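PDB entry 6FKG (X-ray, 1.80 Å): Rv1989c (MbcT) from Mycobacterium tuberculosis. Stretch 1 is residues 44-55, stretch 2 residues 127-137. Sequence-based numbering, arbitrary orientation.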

ATOM      1  N   PHE B  44     -19.314  15.879 -13.181  1.00 30.23           N
ATOM      2  CA  PHE B  44     -19.705  15.746 -11.766  1.00 31.04           C
ATOM      3  C   PHE B  44     -20.674  14.609 -11.518  1.00 30.19           C
ATOM      4  O   PHE B  44     -20.708  14.043 -10.420  1.00 31.44           O
ATOM      5  CB  PHE B  44     -20.335  17.050 -11.240  1.00 28.32           C
ATOM      6  CG  PHE B  44     -20.548  17.041  -9.744  1.00 31.43           C
ATOM      7  CD1 PHE B  44     -19.454  17.057  -8.888  1.00 31.34           C
ATOM      8  CD2 PHE B  44     -21.826  16.976  -9.204  1.00 36.38           C
ATOM      9  CE1 PHE B  44     -19.616  17.016  -7.520  1.00 32.31           C
ATOM     10  CE2 PHE B  44     -22.006  16.938  -7.808  1.00 31.24           C
ATOM     11  CZ  PHE B  44     -20.904  16.957  -6.977  1.00 26.97           C
ATOM     12  N   GLY B  45     -21.457  14.267 -12.536  1.00 28.01           N
ATOM     13  CA  GLY B  45     -22.636  13.444 -12.327  1.00 28.26           C
ATOM     14  C   GLY B  45     -23.834  14.351 -12.112  1.00 30.80           C
ATOM     15  O   GLY B  45     -23.671  15.533 -11.814  1.00 33.03           O
ATOM     16  N   GLY B  46     -25.035  13.798 -12.268  1.00 29.63           N
ATOM     17  CA  GLY B  46     -26.277  14.506 -11.991  1.00 33.05           C
ATOM     18  C   GLY B  46     -27.232  13.516 -11.354  1.00 29.75           C
ATOM     19  O   GLY B  46     -26.909  12.332 -11.262  1.00 29.91           O
ATOM     20  N   ARG B  47     -28.400  13.978 -10.899  1.00 30.91           N
ATOM     21  CA  ARG B  47     -29.303  13.074 -10.210  1.00 34.80           C
ATOM     22  C   ARG B  47     -29.584  11.841 -11.061  1.00 35.08           C
ATOM     23  O   ARG B  47     -29.635  10.722 -10.541  1.00 34.28           O
ATOM     24  CB  ARG B  47     -30.627  13.757  -9.835  1.00 34.27           C
ATOM     25  CG  ARG B  47     -31.603  12.771  -9.167  1.00 45.12           C
ATOM     26  CD  ARG B  47     -32.724  13.463  -8.400  1.00 49.18           C
ATOM     27  NE  ARG B  47     -32.242  14.325  -7.316  1.00 39.99           N
ATOM     28  CZ  ARG B  47     -32.074  13.955  -6.047  1.00 42.61           C
ATOM     29  NH1 ARG B  47     -32.345  12.713  -5.646  1.00 41.78           N
ATOM     30  NH2 ARG B  47     -31.633  14.842  -5.163  1.00 39.82           N
ATOM     31  N   TRP B  48     -29.716  12.048 -12.368  1.00 32.43           N
ATOM     32  CA  TRP B  48     -30.094  10.980 -13.287  1.00 31.94           C
ATOM     33  C   TRP B  48     -28.968  10.497 -14.217  1.00 33.63           C
ATOM     34  O   TRP B  48     -29.237   9.873 -15.229  1.00 33.67           O
ATOM     35  CB  TRP B  48     -31.291  11.441 -14.139  1.00 33.90           C
ATOM     36  CG  TRP B  48     -32.551  11.629 -13.334  1.00 32.34           C
ATOM     37  CD1 TRP B  48     -33.001  12.785 -12.755  1.00 33.78           C
ATOM     38  CD2 TRP B  48     -33.518  10.615 -13.011  1.00 32.51           C
ATOM     39  NE1 TRP B  48     -34.194  12.548 -12.088  1.00 34.23           N
ATOM     40  CE2 TRP B  48     -34.526  11.226 -12.235  1.00 33.19           C
ATOM     41  CE3 TRP B  48     -33.624   9.249 -13.301  1.00 34.54           C
ATOM     42  CZ2 TRP B  48     -35.639  10.517 -11.762  1.00 35.10           C
ATOM     43  CZ3 TRP B  48     -34.739   8.545 -12.824  1.00 31.35           C
ATOM     44  CH2 TRP B  48     -35.723   9.184 -12.070  1.00 34.71           C
ATOM     45  N   ASN B  49     -27.713  10.777 -13.889  1.00 31.09           N
ATOM     46  CA  ASN B  49     -26.615  10.196 -14.671  1.00 26.95           C
ATOM     47  C   ASN B  49     -25.362  10.031 -13.846  1.00 26.99           C
ATOM     48  O   ASN B  49     -24.974  10.932 -13.103  1.00 28.70           O
ATOM     49  CB  ASN B  49     -26.282  11.048 -15.918  1.00 28.56           C
ATOM     50  CG  ASN B  49     -25.626  12.366 -15.568  1.00 30.30           C
ATOM     51  OD1 ASN B  49     -26.304  13.311 -15.165  1.00 28.94           O
ATOM     52  ND2 ASN B  49     -24.301  12.432 -15.704  1.00 29.43           N
ATOM     53  N   PRO B  50     -24.706   8.874 -13.989  1.00 31.01           N
ATOM     54  CA  PRO B  50     -23.397   8.718 -13.361  1.00 29.65           C
ATOM     55  C   PRO B  50     -22.413   9.625 -14.088  1.00 27.64           C
ATOM     56  O   PRO B  50     -22.684  10.023 -15.227  1.00 32.87           O
ATOM     57  CB  PRO B  50     -23.070   7.243 -13.592  1.00 35.37           C
ATOM     58  CG  PRO B  50     -23.738   6.947 -14.907  1.00 36.80           C
ATOM     59  CD  PRO B  50     -25.024   7.753 -14.892  1.00 31.46           C
ATOM     60  N   PRO B  51     -21.293   9.954 -13.442  1.00 33.63           N
ATOM     61  CA  PRO B  51     -20.278  10.790 -14.083  1.00 34.11           C
ATOM     62  C   PRO B  51     -19.432  10.005 -15.081  1.00 40.16           C
ATOM     63  O   PRO B  51     -19.490   8.777 -15.089  1.00 35.48           O
ATOM     64  CB  PRO B  51     -19.435  11.276 -12.905  1.00 36.06           C
ATOM     65  CG  PRO B  51     -19.602  10.220 -11.852  1.00 38.58           C
ATOM     66  CD  PRO B  51     -20.979   9.669 -12.026  1.00 36.39           C
ATOM     67  N   LEU B  52     -18.710  10.731 -15.932  1.00 33.96           N
ATOM     68  CA  LEU B  52     -17.598  10.199 -16.726  1.00 34.98           C
ATOM     69  C   LEU B  52     -17.961   9.246 -17.861  1.00 35.90           C
ATOM     70  O   LEU B  52     -17.062   8.628 -18.441  1.00 49.84           O
ATOM     71  CB  LEU B  52     -16.594   9.480 -15.812  1.00 43.59           C
ATOM     72  CG  LEU B  52     -16.078  10.203 -14.565  1.00 53.43           C
ATOM     73  CD1 LEU B  52     -15.090   9.312 -13.812  1.00 59.90           C
ATOM     74  CD2 LEU B  52     -15.446  11.536 -14.930  1.00 50.45           C
ATOM     75  N   LEU B  53     -19.238   9.088 -18.181  1.00 32.13           N
ATOM     76  CA  LEU B  53     -19.581   8.182 -19.279  1.00 38.07           C
ATOM     77  C   LEU B  53     -20.214   8.887 -20.472  1.00 42.32           C
ATOM     78  O   LEU B  53     -19.966   8.526 -21.629  1.00 42.06           O
ATOM     79  CB  LEU B  53     -20.513   7.079 -18.786  1.00 40.57           C
ATOM     80  CG  LEU B  53     -19.811   5.976 -17.991  1.00 45.37           C
ATOM     81  CD1 LEU B  53     -20.817   4.925 -17.550  1.00 48.77           C
ATOM     82  CD2 LEU B  53     -18.688   5.359 -18.820  1.00 41.24           C
ATOM     83  N   PHE B  54     -21.048   9.883 -20.198  1.00 30.90           N
ATOM     84  CA  PHE B  54     -21.744  10.560 -21.283  1.00 29.85           C
ATOM     85  C   PHE B  54     -22.174  11.939 -20.846  1.00 30.28           C
ATOM     86  O   PHE B  54     -22.462  12.147 -19.672  1.00 32.90           O
ATOM     87  CB  PHE B  54     -22.972   9.748 -21.764  1.00 31.80           C
ATOM     88  CG  PHE B  54     -23.939   9.328 -20.648  1.00 29.54           C
ATOM     89  CD1 PHE B  54     -24.998  10.142 -20.278  1.00 36.76           C
ATOM     90  CD2 PHE B  54     -23.800   8.097 -20.016  1.00 30.24           C
ATOM     91  CE1 PHE B  54     -25.899   9.743 -19.266  1.00 36.18           C
ATOM     92  CE2 PHE B  54     -24.680   7.687 -19.023  1.00 32.59           C
ATOM     93  CZ  PHE B  54     -25.733   8.505 -18.641  1.00 32.22           C
ATOM     94  N   PRO B  55     -22.227  12.886 -21.798  1.00 32.58           N
ATOM     95  CA  PRO B  55     -22.815  14.195 -21.525  1.00 29.55           C
ATOM     96  C   PRO B  55     -24.301  14.051 -21.264  1.00 31.70           C
ATOM     97  O   PRO B  55     -24.956  13.144 -21.794  1.00 33.11           O
ATOM     98  CB  PRO B  55     -22.558  14.997 -22.815  1.00 39.72           C
ATOM     99  CG  PRO B  55     -21.598  14.190 -23.625  1.00 40.83           C
ATOM    100  CD  PRO B  55     -21.732  12.765 -23.182  1.00 39.19           C
ATOM    101  N   GLY B 127     -29.907   5.284  -7.180  1.00 32.76           N
ATOM    102  CA  GLY B 127     -30.950   4.604  -7.929  1.00 32.23           C
ATOM    103  C   GLY B 127     -31.291   5.288  -9.233  1.00 35.81           C
ATOM    104  O   GLY B 127     -31.339   4.642 -10.289  1.00 32.24           O
ATOM    105  N   CYS B 128     -31.539   6.596  -9.176  1.00 33.47           N
ATOM    106  CA  CYS B 128     -31.790   7.368 -10.398  1.00 33.66           C
ATOM    107  C   CYS B 128     -30.614   7.280 -11.369  1.00 28.81           C
ATOM    108  O   CYS B 128     -30.810   7.184 -12.582  1.00 30.68           O
ATOM    109  CB  CYS B 128     -32.069   8.836 -10.078  1.00 28.51           C
ATOM    110  SG  CYS B 128     -33.584   9.090  -9.089  1.00 33.39           S
ATOM    111  N   GLN B 129     -29.388   7.342 -10.851  1.00 30.04           N
ATOM    112  CA  GLN B 129     -28.232   7.288 -11.754  1.00 31.44           C
ATOM    113  C   GLN B 129     -28.127   5.945 -12.464  1.00 31.23           C
ATOM    114  O   GLN B 129     -27.788   5.884 -13.644  1.00 31.29           O
ATOM    115  CB  GLN B 129     -26.940   7.578 -10.992  1.00 31.74           C
ATOM    116  CG  GLN B 129     -26.794   9.043 -10.595  1.00 32.07           C
ATOM    117  CD  GLN B 129     -25.526   9.306  -9.810  1.00 36.37           C
ATOM    118  OE1 GLN B 129     -25.139   8.512  -8.953  1.00 35.90           O
ATOM    119  NE2 GLN B 129     -24.861  10.415 -10.111  1.00 33.68           N
ATOM    120  N   ALA B 130     -28.418   4.864 -11.751  1.00 32.51           N
ATOM    121  CA  ALA B 130     -28.382   3.543 -12.366  1.00 32.46           C
ATOM    122  C   ALA B 130     -29.430   3.450 -13.465  1.00 33.17           C
ATOM    123  O   ALA B 130     -29.185   2.862 -14.522  1.00 32.67           O
ATOM    124  CB  ALA B 130     -28.605   2.460 -11.330  1.00 33.81           C
ATOM    125  N   VAL B 131     -30.595   4.044 -13.219  1.00 29.62           N
ATOM    126  CA  VAL B 131     -31.664   4.025 -14.209  1.00 31.65           C
ATOM    127  C   VAL B 131     -31.287   4.862 -15.443  1.00 33.27           C
ATOM    128  O   VAL B 131     -31.471   4.413 -16.585  1.00 32.82           O
ATOM    129  CB  VAL B 131     -33.004   4.521 -13.592  1.00 32.74           C
ATOM    130  CG1 VAL B 131     -34.055   4.717 -14.666  1.00 37.83           C
ATOM    131  CG2 VAL B 131     -33.500   3.524 -12.542  1.00 31.90           C
ATOM    132  N   GLY B 132     -30.755   6.064 -15.228  1.00 28.82           N
ATOM    133  CA  GLY B 132     -30.301   6.891 -16.346  1.00 29.94           C
ATOM    134  C   GLY B 132     -29.177   6.209 -17.110  1.00 31.99           C
ATOM    135  O   GLY B 132     -29.138   6.237 -18.342  1.00 30.55           O
ATOM    136  N   HIS B 133     -28.259   5.580 -16.383  1.00 30.35           N
ATOM    137  CA  HIS B 133     -27.173   4.838 -17.014  1.00 29.86           C
ATOM    138  C   HIS B 133     -27.728   3.764 -17.949  1.00 35.71           C
ATOM    139  O   HIS B 133     -27.296   3.632 -19.090  1.00 31.16           O
ATOM    140  CB  HIS B 133     -26.288   4.204 -15.954  1.00 32.00           C
ATOM    141  CG  HIS B 133     -25.076   3.511 -16.499  1.00 35.33           C
ATOM    142  ND1 HIS B 133     -24.308   2.658 -15.734  1.00 46.58           N
ATOM    143  CD2 HIS B 133     -24.479   3.566 -17.713  1.00 36.48           C
ATOM    144  CE1 HIS B 133     -23.299   2.204 -16.459  1.00 46.25           C
ATOM    145  NE2 HIS B 133     -23.386   2.736 -17.667  1.00 36.86           N
ATOM    146  N   ALA B 134     -28.690   2.997 -17.459  1.00 31.03           N
ATOM    147  CA  ALA B 134     -29.254   1.903 -18.253  1.00 33.78           C
ATOM    148  C   ALA B 134     -29.998   2.421 -19.486  1.00 34.24           C
ATOM    149  O   ALA B 134     -29.905   1.829 -20.559  1.00 33.57           O
ATOM    150  CB  ALA B 134     -30.181   1.049 -17.393  1.00 34.62           C
ATOM    151  N   ALA B 135     -30.740   3.517 -19.339  1.00 30.57           N
ATOM    152  CA  ALA B 135     -31.489   4.067 -20.471  1.00 30.37           C
ATOM    153  C   ALA B 135     -30.518   4.489 -21.566  1.00 34.14           C
ATOM    154  O   ALA B 135     -30.747   4.222 -22.753  1.00 33.28           O
ATOM    155  CB  ALA B 135     -32.361   5.255 -20.039  1.00 30.95           C
ATOM    156  N   TRP B 136     -29.433   5.144 -21.159  1.00 32.70           N
ATOM    157  CA  TRP B 136     -28.398   5.563 -22.103  1.00 30.52           C
ATOM    158  C   TRP B 136     -27.730   4.362 -22.748  1.00 33.63           C
ATOM    159  O   TRP B 136     -27.454   4.347 -23.956  1.00 30.50           O
ATOM    160  CB  TRP B 136     -27.349   6.416 -21.401  1.00 30.27           C
ATOM    161  CG  TRP B 136     -26.072   6.569 -22.207  1.00 31.25           C
ATOM    162  CD1 TRP B 136     -25.847   7.453 -23.231  1.00 30.03           C
ATOM    163  CD2 TRP B 136     -24.863   5.814 -22.051  1.00 32.13           C
ATOM    164  NE1 TRP B 136     -24.559   7.291 -23.722  1.00 33.95           N
ATOM    165  CE2 TRP B 136     -23.938   6.298 -23.007  1.00 34.06           C
ATOM    166  CE3 TRP B 136     -24.463   4.787 -21.179  1.00 29.90           C
ATOM    167  CZ2 TRP B 136     -22.642   5.787 -23.118  1.00 34.14           C
ATOM    168  CZ3 TRP B 136     -23.171   4.275 -21.296  1.00 34.36           C
ATOM    169  CH2 TRP B 136     -22.277   4.781 -22.255  1.00 33.24           C
ATOM    170  N   PHE B 137     -27.471   3.351 -21.931  1.00 33.36           N
ATOM    171  CA  PHE B 137     -26.849   2.126 -22.406  1.00 32.25           C
ATOM    172  C   PHE B 137     -27.699   1.462 -23.493  1.00 30.88           C
ATOM    173  O   PHE B 137     -27.158   0.908 -24.449  1.00 36.93           O
ATOM    174  CB  PHE B 137     -26.622   1.169 -21.235  1.00 31.81           C
ATOM    175  CG  PHE B 137     -25.979  -0.121 -21.633  1.00 41.90           C
ATOM    176  CD1 PHE B 137     -24.619  -0.180 -21.870  1.00 38.53           C
ATOM    177  CD2 PHE B 137     -26.737  -1.272 -21.782  1.00 49.95           C
ATOM    178  CE1 PHE B 137     -24.017  -1.366 -22.246  1.00 47.21           C
ATOM    179  CE2 PHE B 137     -26.145  -2.457 -22.162  1.00 49.15           C
ATOM    180  CZ  PHE B 137     -24.780  -2.504 -22.392  1.00 45.14           C
TER

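A loop with no regular secondary structure can pack closely against a helix when aromatic rings cover much of the interface and glycine makes room for a backbone carbonyl of the loop. Residues 44-55 and the helix 127-137 of MbcT illustrate the principle, burying 642 Å² between them.

The apolar contact rests on two aromatic clusters. In one, the ring of Phe54 lies face to face on the five-membered ring of Trp136, with centroids 3.9 Å apart and planes inclined by only 20°; Phe54 CD2 comes within 3.2 Å of Trp136 CD2. Both CA-to-CB bonds point toward the opposing stretch, and each CB also sits over its partner's ring, Phe54 CB 3.9 Å from the Trp136 five-membered ring centroid and Trp136 CB 4.0 Å from that of Phe54. The stack is thus extended by reciprocal CH-pi contacts. The CA of His133 meets the edge of the Phe54 ring.

In the other cluster, the CA-to-CB bond of Trp48 points away from the helix, but the end of the side chain comes nearer, with chi1 in m (-67°). Cys128 covers one face: its CB and SG each lie 3.7 Å from the centroid of the six-membered ring of Trp48, close to the ring normal, so that a polarised CH and a polarisable sulfur both meet the pi cloud. Val131 CG1 lies at the edge, 4.3 Å from Trp48 CZ3.

The backbones are close at Trp48, whose CA is 4.4 Å from Gln129 CA, whereas Phe54 CA and Trp136 CA are 8.4 Å apart, a spacing that the stacked rings span. Gly132 makes room for the loop because it has no side chain. A CB there would fall 1.8 Å from Trp48 O, an outright clash; instead, Gly132 CA directs a nearly linear CA-H...O contact at that oxygen, with 3.4 Å between Gly132 CA and Trp48 O. Nearby, Pro50 CG packs 3.9 Å from His133 CB, while Leu53 CD1 reaches to 3.4 Å from His133 NE2, a nitrogen whose hydrogen bond is made elsewhere in the structure.

The polar edge is built around Gln129. Its CA-to-CB bond runs sideways, yet the extended chi2 carries the amide to the type I turn from Gly46 to Asn49. There Gln129 NE2 donates to Gly46 O at 3.0 Å and, more weakly, to Asn49 O, also at 3.0 Å but with an angle of 129°. These same carbonyls accept the turn's own backbone bonds, Asn49 N to Gly46 O (3.2 Å) and Gly46 N to Asn49 O (3.0 Å). A single side-chain amide therefore ties the helix to both ends of an internally bonded turn.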